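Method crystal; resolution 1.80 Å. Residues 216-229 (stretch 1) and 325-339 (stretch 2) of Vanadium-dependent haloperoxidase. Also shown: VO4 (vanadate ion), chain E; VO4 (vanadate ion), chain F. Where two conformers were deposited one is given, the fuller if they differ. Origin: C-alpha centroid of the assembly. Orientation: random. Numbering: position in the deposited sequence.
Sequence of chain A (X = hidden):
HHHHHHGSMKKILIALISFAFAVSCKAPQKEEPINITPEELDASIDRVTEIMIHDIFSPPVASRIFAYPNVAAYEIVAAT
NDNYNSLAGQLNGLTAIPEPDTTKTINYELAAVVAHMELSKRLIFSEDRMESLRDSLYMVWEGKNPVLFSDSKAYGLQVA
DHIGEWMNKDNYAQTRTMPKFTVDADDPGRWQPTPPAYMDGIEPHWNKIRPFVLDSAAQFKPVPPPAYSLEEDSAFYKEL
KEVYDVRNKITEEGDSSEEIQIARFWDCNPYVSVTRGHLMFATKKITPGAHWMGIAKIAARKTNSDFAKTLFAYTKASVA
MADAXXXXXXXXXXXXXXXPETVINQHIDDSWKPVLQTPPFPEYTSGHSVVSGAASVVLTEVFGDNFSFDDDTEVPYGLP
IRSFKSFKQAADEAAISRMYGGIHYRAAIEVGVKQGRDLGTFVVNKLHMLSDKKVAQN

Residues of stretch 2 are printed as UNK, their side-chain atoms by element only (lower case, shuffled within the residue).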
# COMPACT_ATOMS: atom_id res chain seq x y z
N SER A 216 -15.88 5.07 8.83
CA SER A 216 -16.58 4.90 7.56
C SER A 216 -15.65 5.29 6.48
O SER A 216 -14.72 6.01 6.73
CB SER A 216 -17.85 5.73 7.44
OG SER A 216 -17.54 7.10 7.24
N ALA A 217 -15.95 4.82 5.27
CA ALA A 217 -15.08 5.13 4.13
C ALA A 217 -14.83 6.61 3.91
O ALA A 217 -13.79 7.01 3.44
CB ALA A 217 -15.60 4.48 2.86
N ALA A 218 -15.87 7.41 4.13
CA ALA A 218 -15.84 8.85 3.98
C ALA A 218 -15.32 9.70 5.14
O ALA A 218 -15.37 10.92 5.04
CB ALA A 218 -17.27 9.38 3.58
N GLN A 219 -14.71 9.10 6.14
CA GLN A 219 -14.30 9.79 7.32
C GLN A 219 -13.32 10.94 7.04
O GLN A 219 -13.29 11.96 7.78
CB GLN A 219 -13.75 8.80 8.33
CG GLN A 219 -13.41 9.43 9.68
CD GLN A 219 -12.88 8.44 10.64
OE1 GLN A 219 -12.96 7.25 10.41
NE2 GLN A 219 -12.28 8.93 11.72
N PHE A 220 -12.48 10.75 6.04
CA PHE A 220 -11.52 11.74 5.67
C PHE A 220 -11.78 12.38 4.32
O PHE A 220 -10.84 12.84 3.62
CB PHE A 220 -10.11 11.08 5.78
CG PHE A 220 -9.74 10.86 7.23
CD1 PHE A 220 -9.32 11.91 8.03
CD2 PHE A 220 -9.93 9.60 7.79
CE1 PHE A 220 -9.06 11.69 9.40
CE2 PHE A 220 -9.74 9.39 9.14
CZ PHE A 220 -9.31 10.44 9.94
N LYS A 221 -13.03 12.48 3.96
CA LYS A 221 -13.44 13.18 2.72
C LYS A 221 -12.78 14.60 2.75
O LYS A 221 -13.01 15.30 3.74
CB LYS A 221 -14.93 13.39 2.74
CG LYS A 221 -15.47 14.21 1.59
CD LYS A 221 -17.00 14.09 1.50
CE LYS A 221 -17.75 14.84 2.58
NZ LYS A 221 -17.33 16.26 2.62
N PRO A 222 -12.13 15.01 1.64
CA PRO A 222 -11.47 16.29 1.60
C PRO A 222 -12.45 17.37 1.16
O PRO A 222 -13.60 17.11 0.80
CB PRO A 222 -10.39 16.11 0.59
CG PRO A 222 -10.85 15.10 -0.35
CD PRO A 222 -11.70 14.18 0.53
N VAL A 223 -11.94 18.59 1.11
CA VAL A 223 -12.67 19.63 0.42
C VAL A 223 -12.88 19.23 -1.06
O VAL A 223 -12.11 18.42 -1.63
CB VAL A 223 -11.95 21.01 0.51
CG1 VAL A 223 -11.78 21.47 1.97
CG2 VAL A 223 -10.60 20.97 -0.12
N PRO A 224 -13.91 19.82 -1.73
CA PRO A 224 -14.08 19.46 -3.13
C PRO A 224 -13.01 20.08 -4.00
O PRO A 224 -12.42 21.08 -3.58
CB PRO A 224 -15.43 20.05 -3.49
CG PRO A 224 -15.70 21.13 -2.46
CD PRO A 224 -15.09 20.56 -1.19
N PRO A 225 -12.74 19.51 -5.18
CA PRO A 225 -11.78 20.11 -6.07
C PRO A 225 -12.38 21.38 -6.69
O PRO A 225 -13.58 21.56 -6.75
CB PRO A 225 -11.62 19.06 -7.19
CG PRO A 225 -12.91 18.29 -7.22
CD PRO A 225 -13.51 18.39 -5.83
N PRO A 226 -11.53 22.24 -7.23
CA PRO A 226 -12.01 23.37 -7.95
C PRO A 226 -12.91 23.02 -9.07
O PRO A 226 -12.73 21.98 -9.74
CB PRO A 226 -10.73 24.07 -8.48
CG PRO A 226 -9.60 23.28 -8.01
CD PRO A 226 -10.07 22.19 -7.10
N ALA A 227 -13.97 23.83 -9.22
CA ALA A 227 -14.96 23.56 -10.29
C ALA A 227 -14.30 23.57 -11.68
O ALA A 227 -13.59 24.49 -12.01
CB ALA A 227 -16.06 24.58 -10.26
N TYR A 228 -14.56 22.55 -12.44
CA TYR A 228 -14.16 22.52 -13.83
C TYR A 228 -14.61 23.84 -14.52
O TYR A 228 -15.81 24.31 -14.45
CB TYR A 228 -14.78 21.33 -14.53
CG TYR A 228 -14.55 21.32 -16.01
CD1 TYR A 228 -13.39 20.82 -16.52
CD2 TYR A 228 -15.46 21.84 -16.91
CE1 TYR A 228 -13.16 20.74 -17.85
CE2 TYR A 228 -15.19 21.80 -18.28
CZ TYR A 228 -14.00 21.23 -18.72
OH TYR A 228 -13.63 21.18 -20.02
N SER A 229 -13.66 24.46 -15.19
CA SER A 229 -13.94 25.68 -15.88
C SER A 229 -12.83 25.97 -16.85
O SER A 229 -11.69 25.70 -16.54
CB SER A 229 -14.05 26.85 -14.87
OG SER A 229 -14.24 28.09 -15.55
N UNK A 325 -6.28 3.84 0.79
CA UNK A 325 -6.86 3.54 -0.51
C UNK A 325 -8.38 3.67 -0.49
O UNK A 325 -8.96 4.09 -1.47
c UNK A 325 -2.73 1.80 -2.00
c UNK A 325 -3.90 1.81 -1.25
c UNK A 325 -6.36 2.21 -1.05
c UNK A 325 -2.74 2.38 -3.25
c UNK A 325 -3.89 2.90 -3.77
c UNK A 325 -5.08 2.83 -3.07
c UNK A 325 -5.08 2.30 -1.80
N UNK A 326 -9.04 3.14 0.55
CA UNK A 326 -10.48 3.27 0.64
C UNK A 326 -10.90 4.76 0.67
O UNK A 326 -11.79 5.17 -0.06
c UNK A 326 -12.49 2.87 2.11
c UNK A 326 -11.00 2.56 1.88
c UNK A 326 -10.77 1.06 1.65
c UNK A 326 -11.09 0.17 2.84
N UNK A 327 -10.21 5.54 1.52
CA UNK A 327 -10.48 6.98 1.64
C UNK A 327 -10.26 7.69 0.28
O UNK A 327 -11.07 8.54 -0.13
c UNK A 327 -9.60 7.56 2.75
o UNK A 327 -9.83 8.94 2.92
N UNK A 328 -9.18 7.37 -0.41
CA UNK A 328 -8.86 8.05 -1.64
C UNK A 328 -9.81 7.65 -2.77
O UNK A 328 -10.38 8.53 -3.45
s UNK A 328 -6.98 8.49 -3.61
c UNK A 328 -7.44 7.73 -2.02
N UNK A 329 -10.07 6.35 -2.93
CA UNK A 329 -11.04 5.87 -3.92
C UNK A 329 -12.49 6.36 -3.67
O UNK A 329 -13.24 6.62 -4.60
c UNK A 329 -6.42 4.44 -6.91
n UNK A 329 -9.86 3.22 -7.42
c UNK A 329 -10.80 3.33 -6.44
c UNK A 329 -8.66 3.73 -6.97
c UNK A 329 -7.43 3.80 -7.59
c UNK A 329 -7.82 4.82 -4.99
c UNK A 329 -8.87 4.23 -5.67
c UNK A 329 -6.61 4.90 -5.61
c UNK A 329 -10.99 4.36 -4.09
c UNK A 329 -10.26 3.96 -5.33
N UNK A 330 -12.87 6.51 -2.41
CA UNK A 330 -14.11 7.16 -1.99
C UNK A 330 -14.23 8.55 -2.63
O UNK A 330 -15.27 8.93 -3.23
o UNK A 330 -16.58 7.23 -0.28
o UNK A 330 -15.50 9.02 0.54
c UNK A 330 -14.24 7.25 -0.42
c UNK A 330 -15.51 7.87 0.03
N UNK A 331 -13.16 9.34 -2.50
CA UNK A 331 -13.21 10.65 -3.07
C UNK A 331 -13.13 10.62 -4.60
O UNK A 331 -13.82 11.42 -5.32
c UNK A 331 -12.05 11.51 -2.56
o UNK A 331 -14.10 13.41 -1.97
o UNK A 331 -13.70 14.48 -3.82
c UNK A 331 -13.34 13.66 -2.92
c UNK A 331 -12.03 12.95 -3.09
N UNK A 332 -12.30 9.73 -5.12
CA UNK A 332 -12.16 9.72 -6.60
C UNK A 332 -13.51 9.61 -7.31
O UNK A 332 -13.73 10.24 -8.36
c UNK A 332 -8.83 7.70 -7.35
c UNK A 332 -7.37 8.05 -7.31
c UNK A 332 -9.77 8.83 -6.88
c UNK A 332 -11.23 8.59 -7.11
n UNK A 332 -7.02 9.28 -8.08
N UNK A 333 -14.33 8.67 -6.82
CA UNK A 333 -15.60 8.35 -7.43
C UNK A 333 -16.74 9.24 -6.93
O UNK A 333 -17.77 9.29 -7.54
c UNK A 333 -12.95 4.96 -8.83
c UNK A 333 -14.46 5.39 -10.61
o UNK A 333 -12.43 4.15 -11.05
c UNK A 333 -15.30 5.99 -9.73
c UNK A 333 -13.26 4.84 -10.20
c UNK A 333 -15.00 6.12 -8.39
c UNK A 333 -15.87 6.81 -7.45
c UNK A 333 -13.80 5.55 -7.96
N UNK A 334 -16.51 10.06 -5.91
CA UNK A 334 -17.42 11.14 -5.54
C UNK A 334 -17.26 12.30 -6.50
O UNK A 334 -18.24 12.78 -7.08
c UNK A 334 -17.24 11.46 -0.74
n UNK A 334 -15.90 11.56 -0.81
c UNK A 334 -17.91 12.88 -3.66
n UNK A 334 -17.77 10.50 -0.01
n UNK A 334 -18.07 12.31 -1.33
c UNK A 334 -17.21 11.57 -4.09
c UNK A 334 -17.67 13.35 -2.23
N UNK A 335 -16.04 12.78 -6.70
CA UNK A 335 -15.77 13.97 -7.50
C UNK A 335 -15.70 13.61 -9.04
O UNK A 335 -16.02 14.45 -9.89
o UNK A 335 -13.40 13.84 -7.05
c UNK A 335 -14.52 14.67 -7.00
N UNK A 336 -15.25 12.39 -9.33
CA UNK A 336 -15.20 11.84 -10.66
C UNK A 336 -14.67 12.86 -11.69
O UNK A 336 -15.34 13.20 -12.66
n UNK A 336 -17.64 10.67 -13.06
c UNK A 336 -16.59 10.51 -12.30
c UNK A 336 -16.59 11.33 -11.03
o UNK A 336 -15.69 9.73 -12.58
N UNK A 337 -13.47 13.35 -11.42
CA UNK A 337 -12.86 14.47 -12.14
C UNK A 337 -12.00 14.06 -13.30
O UNK A 337 -11.15 13.20 -13.19
c UNK A 337 -10.54 17.24 -10.64
c UNK A 337 -12.66 17.65 -12.02
c UNK A 337 -12.04 15.29 -11.16
c UNK A 337 -11.54 16.64 -11.68
N UNK A 338 -12.18 14.79 -14.41
CA UNK A 338 -11.41 14.60 -15.62
C UNK A 338 -9.91 14.82 -15.43
O UNK A 338 -9.50 15.68 -14.65
c UNK A 338 -11.68 17.05 -16.21
c UNK A 338 -11.60 15.30 -18.07
c UNK A 338 -12.60 15.99 -19.06
c UNK A 338 -12.00 15.62 -16.63
N UNK A 339 -9.08 14.00 -16.11
CA UNK A 339 -7.66 14.08 -16.08
C UNK A 339 -7.14 15.19 -16.98
O UNK A 339 -7.79 15.58 -17.96
c UNK A 339 -7.32 11.66 -15.49
c UNK A 339 -6.28 11.75 -14.36
c UNK A 339 -7.06 12.73 -16.50
n UNK A 339 -6.41 10.58 -13.46
n UNK A 339 -4.31 10.76 -12.51
n UNK A 339 -5.71 9.08 -11.89
c UNK A 339 -5.46 10.12 -12.67
O3 VO4 E . -4.32 9.09 -8.32
O4 VO4 F . -2.86 8.90 -10.69
O HOH W 1 -12.40 9.33 3.60

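Position 325 has one carbon leading to a ring of six carbons. It is out of reach of stretch 1. This is Phe-325.

Position 326 has four carbons, forked at the first, with one arm two carbons long. A carbon of the short arm lies 3.6 Å from Ala-217 CB. This is Ile-326, and that carbon is CG2.

Position 327 has one carbon and one oxygen. The oxygen is 3.6 Å from Phe-220 CB. This is Ser-327. Ser-327 OG and water 1 share a hydrogen bond, 2.7 Å from OG to the water oxygen. The water donates to Ala-217 O and accepts from Phe-220 N.

Position 328 has one carbon and one sulfur. Its CA-to-CB bond points away from stretch 1, and it makes no contact there. It is Cys-328.

Position 329 has one carbon, then fused five- and six-membered rings holding eight carbons and one nitrogen. It is out of reach of stretch 1. It is Trp-329.

Position 330 has two carbons, the second bearing two oxygens. One oxygen lies 3.5 Å from Ala-218 CA. This is Asp-330, and the oxygen is OD2.

Position 331 has three carbons, the third bearing two oxygens. One oxygen sits 3.6 Å from Pro-222 CD. This is Glu-331, and the oxygen is OE1.

Position 332 is four carbons in a row ending in nitrogen, out of reach of stretch 1. It is Lys-332. Lys-332 NZ donates to O3 of the chain E vanadate at 2.7 Å.

Position 333 has one carbon, then a six-carbon ring bearing an oxygen. It is out of reach of stretch 1. It is Tyr-333.

Position 334 has three carbons, a nitrogen, then a carbon with two more nitrogens. That last carbon lies 3.5 Å from Lys-221 CD. This is Arg-334, and the carbon is CZ. Lys-221 CD lies over one guanidinium face. Salt bridges join Arg-334 NH2 to Asp-330 OD2 (2.8 Å) and Arg-334 NH1 to Glu-331 OE1 (2.8 Å).

Position 335 has one carbon and one oxygen. Its CB is 4.0 Å from Pro-225 CG. It is Ser-335.

Position 336 has two carbons, the second with one oxygen and one nitrogen. It is out of reach of stretch 1. It is Asn-336, with positive phi just after the helix.

Position 337 has four carbons, forked at the second. A terminal carbon lies 4.0 Å from Pro-225 CB. This is Leu-337, and the carbon is CD2.

Position 338 has four carbons, forked at the first, one arm longer. The short-arm carbon lies 4.2 Å from Tyr-228 CD1. This is Ile-338, and the carbon is CG2.

Position 339 has three carbons, a nitrogen, then a carbon with two more nitrogens. It is out of reach of stretch 1. It is Arg-339, whose NH1 and NH2 donate to the chain F vanadate.

No direct hydrogen bond crosses the contact. Apolar packing and water 1 join the stretches. The salt bridges pair charges within the helix, beside aliphatic carbons of Ala-218 and Lys-221.

Stretch 2 (325-339) FISCWDEKYRSNLIR
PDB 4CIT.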